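Local coordinates for bifunctional protein PutA (Bdellovibrio bacteriovorus, PDB 5UR2) that probably oxidises proline to glutamate in two steps, pairing a flavin-dependent proline dehydrogenase with an NAD-dependent glutamate semialdehyde dehydrogenase, at residues P494-L506 with Q669-I681. Numbering follows the deposited sequence.
Sequences PVNVNIVINNKEL and QSTVVAWGLMKMI
A first torsion of 166° swings the indole of Trp675 away from its own backbone N and out from helix 671-684 toward Val497, whose CG1 takes the corresponding position, opposite its backbone N. The motif is a beta-hairpin on a helix: strands 495-501 and 504-506, joined through a type I' turn from Ile501 to Lys504, belong to a small four-stranded mixed sheet in the aldehyde dehydrogenase part of PutA. Strand 495-497 and helix 671-681 run at 68° to each other, their axes approaching to 9.1 Å.

Val497 supplies the evidence for a CH-pi contact: its CG2 lies 3.8 Å from the centroid of the five-membered ring of Trp675, 22° off the normal and therefore over the face. Its CG1 reaches CE3 of the same indole at 3.5 Å. Over the opposite face, near the rim, runs CE of Lys679, so the indole is sandwiched between strand and lysine chain. Val495, Val497 and Val672 extend the apolar seam toward the start of the helix. Toward the hairpin turn, Val500 lies across the indole rim, its CG2 3.8 Å from CZ3 of Trp675, while its CG1 packs on CE of Met678. Phe693 of strand 691-693 touches Val497, Thr671 and Met678, tying the seam to the neighbouring larger sheet.

The polar border is organised by the carboxylate of Glu505, which stands nearly perpendicular to the indole. OE1 lies at the ring edge, in plane, and its anti lone pair accepts a hydrogen bond from ND2 of Asn498, nearly within that amide's plane. Lys679, also bonded to Gln682, completes a salt bridge from above the carboxylate plane, its NZ 2.7 Å from OE2 of Glu505.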
loop_
_atom_site.group_PDB
_atom_site.type_symbol
_atom_site.label_atom_id
_atom_site.label_comp_id
_atom_site.label_asym_id
_atom_site.label_seq_id
_atom_site.Cartn_x
_atom_site.Cartn_y
_atom_site.Cartn_z
ATOM N N PRO B 494 -26.770 -39.318 -7.340
ATOM C CA PRO B 494 -26.047 -38.182 -7.895
ATOM C C PRO B 494 -26.665 -36.861 -7.451
ATOM O O PRO B 494 -27.863 -36.826 -7.188
ATOM C CB PRO B 494 -26.190 -38.385 -9.404
ATOM C CG PRO B 494 -27.540 -39.046 -9.556
ATOM C CD PRO B 494 -27.706 -39.915 -8.322
ATOM N N VAL B 495 -25.846 -35.812 -7.345
ATOM C CA VAL B 495 -26.318 -34.479 -6.983
ATOM C C VAL B 495 -26.808 -33.772 -8.241
ATOM O O VAL B 495 -26.066 -33.638 -9.218
ATOM C CB VAL B 495 -25.206 -33.682 -6.291
ATOM C CG1 VAL B 495 -25.681 -32.287 -5.951
ATOM C CG2 VAL B 495 -24.752 -34.432 -5.034
ATOM N N ASN B 496 -28.074 -33.367 -8.240
ATOM C CA ASN B 496 -28.645 -32.592 -9.333
ATOM C C ASN B 496 -28.348 -31.116 -9.107
ATOM O O ASN B 496 -28.790 -30.538 -8.111
ATOM C CB ASN B 496 -30.147 -32.835 -9.431
ATOM C CG ASN B 496 -30.467 -34.252 -9.815
ATOM O OD1 ASN B 496 -30.311 -34.631 -10.974
ATOM N ND2 ASN B 496 -30.894 -35.057 -8.840
ATOM N N VAL B 497 -27.596 -30.509 -10.022
ATOM C CA VAL B 497 -27.141 -29.133 -9.878
ATOM C C VAL B 497 -27.893 -28.267 -10.874
ATOM O O VAL B 497 -27.928 -28.568 -12.073
ATOM C CB VAL B 497 -25.620 -29.014 -10.061
ATOM C CG1 VAL B 497 -25.210 -27.546 -10.092
ATOM C CG2 VAL B 497 -24.887 -29.735 -8.911
ATOM N N ASN B 498 -28.480 -27.191 -10.376
ATOM C CA ASN B 498 -29.221 -26.253 -11.200
ATOM C C ASN B 498 -28.420 -24.980 -11.395
ATOM O O ASN B 498 -27.543 -24.641 -10.598
ATOM C CB ASN B 498 -30.575 -25.918 -10.571
ATOM C CG ASN B 498 -31.540 -27.064 -10.654
ATOM O OD1 ASN B 498 -31.581 -27.773 -11.666
ATOM N ND2 ASN B 498 -32.339 -27.254 -9.600
ATOM N N ILE B 499 -28.732 -24.286 -12.490
ATOM C CA ILE B 499 -28.301 -22.910 -12.671
ATOM C C ILE B 499 -29.011 -22.031 -11.649
ATOM O O ILE B 499 -30.185 -22.263 -11.323
ATOM C CB ILE B 499 -28.620 -22.464 -14.107
ATOM C CG1 ILE B 499 -28.017 -23.436 -15.110
ATOM C CG2 ILE B 499 -28.116 -21.061 -14.365
ATOM C CD1 ILE B 499 -28.851 -23.560 -16.380
ATOM N N VAL B 500 -28.320 -21.011 -11.135
ATOM C CA VAL B 500 -28.926 -20.100 -10.164
ATOM C C VAL B 500 -28.692 -18.663 -10.603
ATOM O O VAL B 500 -27.562 -18.171 -10.543
ATOM C CB VAL B 500 -28.390 -20.310 -8.745
ATOM C CG1 VAL B 500 -29.153 -19.405 -7.801
ATOM C CG2 VAL B 500 -28.552 -21.761 -8.341
ATOM N N ILE B 501 -29.764 -17.976 -10.984
ATOM C CA ILE B 501 -29.706 -16.580 -11.405
ATOM C C ILE B 501 -30.724 -15.782 -10.599
ATOM O O ILE B 501 -31.900 -16.156 -10.541
ATOM C CB ILE B 501 -29.977 -16.444 -12.919
ATOM C CG1 ILE B 501 -28.935 -17.234 -13.712
ATOM C CG2 ILE B 501 -30.015 -14.984 -13.344
ATOM C CD1 ILE B 501 -29.204 -17.260 -15.220
ATOM N N ASN B 502 -30.286 -14.660 -10.024
ATOM C CA ASN B 502 -31.149 -13.859 -9.151
ATOM C C ASN B 502 -31.732 -14.722 -8.033
ATOM O O ASN B 502 -32.906 -14.614 -7.693
ATOM C CB ASN B 502 -32.278 -13.172 -9.936
ATOM C CG ASN B 502 -31.937 -11.752 -10.357
ATOM O OD1 ASN B 502 -31.130 -11.069 -9.723
ATOM N ND2 ASN B 502 -32.568 -11.294 -11.417
ATOM N N ASN B 503 -30.912 -15.615 -7.486
ATOM C CA ASN B 503 -31.281 -16.524 -6.398
ATOM C C ASN B 503 -32.448 -17.447 -6.757
ATOM O O ASN B 503 -33.109 -17.987 -5.861
ATOM C CB ASN B 503 -31.587 -15.766 -5.093
ATOM C CG ASN B 503 -30.323 -15.201 -4.431
ATOM O OD1 ASN B 503 -29.210 -15.572 -4.805
ATOM N ND2 ASN B 503 -30.493 -14.320 -3.429
ATOM N N LYS B 504 -32.713 -17.656 -8.046
ATOM C CA LYS B 504 -33.733 -18.596 -8.503
ATOM C C LYS B 504 -33.079 -19.722 -9.301
ATOM O O LYS B 504 -32.224 -19.472 -10.159
ATOM C CB LYS B 504 -34.810 -17.890 -9.333
ATOM C CG LYS B 504 -35.635 -16.889 -8.524
ATOM C CD LYS B 504 -36.401 -15.942 -9.427
ATOM N N GLU B 505 -33.481 -20.955 -9.019
ATOM C CA GLU B 505 -32.901 -22.118 -9.675
ATOM C C GLU B 505 -33.536 -22.329 -11.049
ATOM O O GLU B 505 -34.748 -22.175 -11.224
ATOM C CB GLU B 505 -33.069 -23.356 -8.783
ATOM C CG GLU B 505 -32.249 -23.259 -7.477
ATOM C CD GLU B 505 -32.318 -24.503 -6.551
ATOM O OE1 GLU B 505 -32.522 -25.652 -7.018
ATOM O OE2 GLU B 505 -32.123 -24.327 -5.327
ATOM N N LEU B 506 -32.693 -22.621 -12.044
ATOM C CA LEU B 506 -33.127 -22.810 -13.423
ATOM C C LEU B 506 -32.567 -24.111 -13.981
ATOM O O LEU B 506 -31.558 -24.647 -13.504
ATOM C CB LEU B 506 -32.676 -21.661 -14.333
ATOM C CG LEU B 506 -33.073 -20.278 -13.842
ATOM C CD1 LEU B 506 -32.443 -19.215 -14.734
ATOM C CD2 LEU B 506 -34.602 -20.194 -13.834
ATOM N N GLN B 669 -15.728 -30.187 -14.347
ATOM C CA GLN B 669 -15.260 -31.281 -13.512
ATOM C C GLN B 669 -15.589 -31.080 -12.041
ATOM O O GLN B 669 -15.645 -32.063 -11.294
ATOM C CB GLN B 669 -13.750 -31.448 -13.681
ATOM C CG GLN B 669 -13.324 -31.819 -15.088
ATOM C CD GLN B 669 -13.028 -30.609 -15.981
ATOM O OE1 GLN B 669 -13.417 -29.469 -15.680
ATOM N NE2 GLN B 669 -12.340 -30.864 -17.102
ATOM N N SER B 670 -15.875 -29.846 -11.624
ATOM C CA SER B 670 -16.003 -29.535 -10.212
ATOM C C SER B 670 -17.219 -28.647 -9.925
ATOM O O SER B 670 -17.207 -27.850 -8.979
ATOM C CB SER B 670 -14.705 -28.900 -9.696
ATOM O OG SER B 670 -14.363 -27.732 -10.423
ATOM N N THR B 671 -18.307 -28.825 -10.679
ATOM C CA THR B 671 -19.481 -27.983 -10.475
ATOM C C THR B 671 -20.301 -28.398 -9.254
ATOM O O THR B 671 -20.953 -27.547 -8.639
ATOM C CB THR B 671 -20.324 -27.966 -11.748
ATOM O OG1 THR B 671 -19.546 -27.387 -12.805
ATOM C CG2 THR B 671 -21.605 -27.155 -11.552
ATOM N N VAL B 672 -20.269 -29.667 -8.852
ATOM C CA VAL B 672 -20.897 -30.023 -7.574
ATOM C C VAL B 672 -20.241 -29.263 -6.424
ATOM O O VAL B 672 -20.925 -28.766 -5.517
ATOM C CB VAL B 672 -20.859 -31.546 -7.342
ATOM C CG1 VAL B 672 -21.484 -31.890 -6.014
ATOM C CG2 VAL B 672 -21.589 -32.261 -8.449
ATOM N N VAL B 673 -18.912 -29.120 -6.452
ATOM C CA VAL B 673 -18.251 -28.312 -5.423
ATOM C C VAL B 673 -18.759 -26.878 -5.476
ATOM O O VAL B 673 -19.108 -26.275 -4.450
ATOM C CB VAL B 673 -16.720 -28.368 -5.584
ATOM C CG1 VAL B 673 -16.027 -27.357 -4.651
ATOM C CG2 VAL B 673 -16.207 -29.768 -5.296
ATOM N N ALA B 674 -18.808 -26.310 -6.679
ATOM C CA ALA B 674 -19.204 -24.911 -6.823
ATOM C C ALA B 674 -20.672 -24.705 -6.474
ATOM O O ALA B 674 -21.059 -23.626 -6.006
ATOM C CB ALA B 674 -18.899 -24.437 -8.234
ATOM N N TRP B 675 -21.500 -25.714 -6.735
ATOM C CA TRP B 675 -22.892 -25.681 -6.306
ATOM C C TRP B 675 -22.978 -25.521 -4.795
ATOM O O TRP B 675 -23.744 -24.688 -4.292
ATOM C CB TRP B 675 -23.569 -26.956 -6.806
ATOM C CG TRP B 675 -24.914 -27.358 -6.254
ATOM C CD1 TRP B 675 -25.163 -28.407 -5.412
ATOM C CD2 TRP B 675 -26.191 -26.791 -6.579
ATOM N NE1 TRP B 675 -26.519 -28.520 -5.181
ATOM C CE2 TRP B 675 -27.170 -27.539 -5.884
ATOM C CE3 TRP B 675 -26.604 -25.720 -7.386
ATOM C CZ2 TRP B 675 -28.535 -27.239 -5.959
ATOM C CZ3 TRP B 675 -27.961 -25.429 -7.465
ATOM C CH2 TRP B 675 -28.909 -26.181 -6.747
ATOM N N GLY B 676 -22.135 -26.251 -4.059
ATOM C CA GLY B 676 -22.059 -26.037 -2.625
ATOM C C GLY B 676 -21.681 -24.609 -2.272
ATOM O O GLY B 676 -22.244 -24.025 -1.343
ATOM N N LEU B 677 -20.744 -24.012 -3.027
ATOM C CA LEU B 677 -20.379 -22.618 -2.768
ATOM C C LEU B 677 -21.570 -21.688 -2.963
ATOM O O LEU B 677 -21.805 -20.789 -2.144
ATOM C CB LEU B 677 -19.207 -22.180 -3.658
ATOM C CG LEU B 677 -18.809 -20.696 -3.539
ATOM C CD1 LEU B 677 -18.271 -20.321 -2.151
ATOM C CD2 LEU B 677 -17.785 -20.297 -4.605
ATOM N N MET B 678 -22.333 -21.889 -4.041
ATOM C CA MET B 678 -23.473 -21.013 -4.305
ATOM C C MET B 678 -24.523 -21.112 -3.196
ATOM O O MET B 678 -25.114 -20.100 -2.794
ATOM C CB MET B 678 -24.088 -21.359 -5.667
ATOM C CG MET B 678 -25.197 -20.402 -6.100
ATOM S SD MET B 678 -24.618 -18.720 -6.218
ATOM C CE MET B 678 -26.164 -17.814 -6.196
ATOM N N LYS B 679 -24.762 -22.321 -2.682
ATOM C CA LYS B 679 -25.748 -22.500 -1.616
ATOM C C LYS B 679 -25.321 -21.776 -0.346
ATOM O O LYS B 679 -26.163 -21.242 0.395
ATOM C CB LYS B 679 -25.956 -23.996 -1.350
ATOM C CG LYS B 679 -26.783 -24.673 -2.443
ATOM C CD LYS B 679 -28.114 -23.932 -2.603
ATOM C CE LYS B 679 -28.821 -24.245 -3.909
ATOM N NZ LYS B 679 -29.882 -23.217 -4.202
ATOM N N MET B 680 -24.016 -21.781 -0.059
ATOM C CA MET B 680 -23.506 -21.065 1.099
ATOM C C MET B 680 -23.577 -19.561 0.873
ATOM O O MET B 680 -23.905 -18.801 1.794
ATOM C CB MET B 680 -22.065 -21.501 1.401
ATOM C CG MET B 680 -21.897 -22.986 1.713
ATOM S SD MET B 680 -20.249 -23.434 2.316
ATOM C CE MET B 680 -19.221 -23.277 0.860
ATOM N N ILE B 681 -23.311 -19.121 -0.357
ATOM C CA ILE B 681 -23.449 -17.709 -0.689
ATOM C C ILE B 681 -24.881 -17.258 -0.462
ATOM O O ILE B 681 -25.127 -16.232 0.184
ATOM C CB ILE B 681 -22.981 -17.454 -2.140
ATOM C CG1 ILE B 681 -21.445 -17.397 -2.206
ATOM C CG2 ILE B 681 -23.602 -16.196 -2.728
ATOM C CD1 ILE B 681 -20.905 -17.539 -3.593
#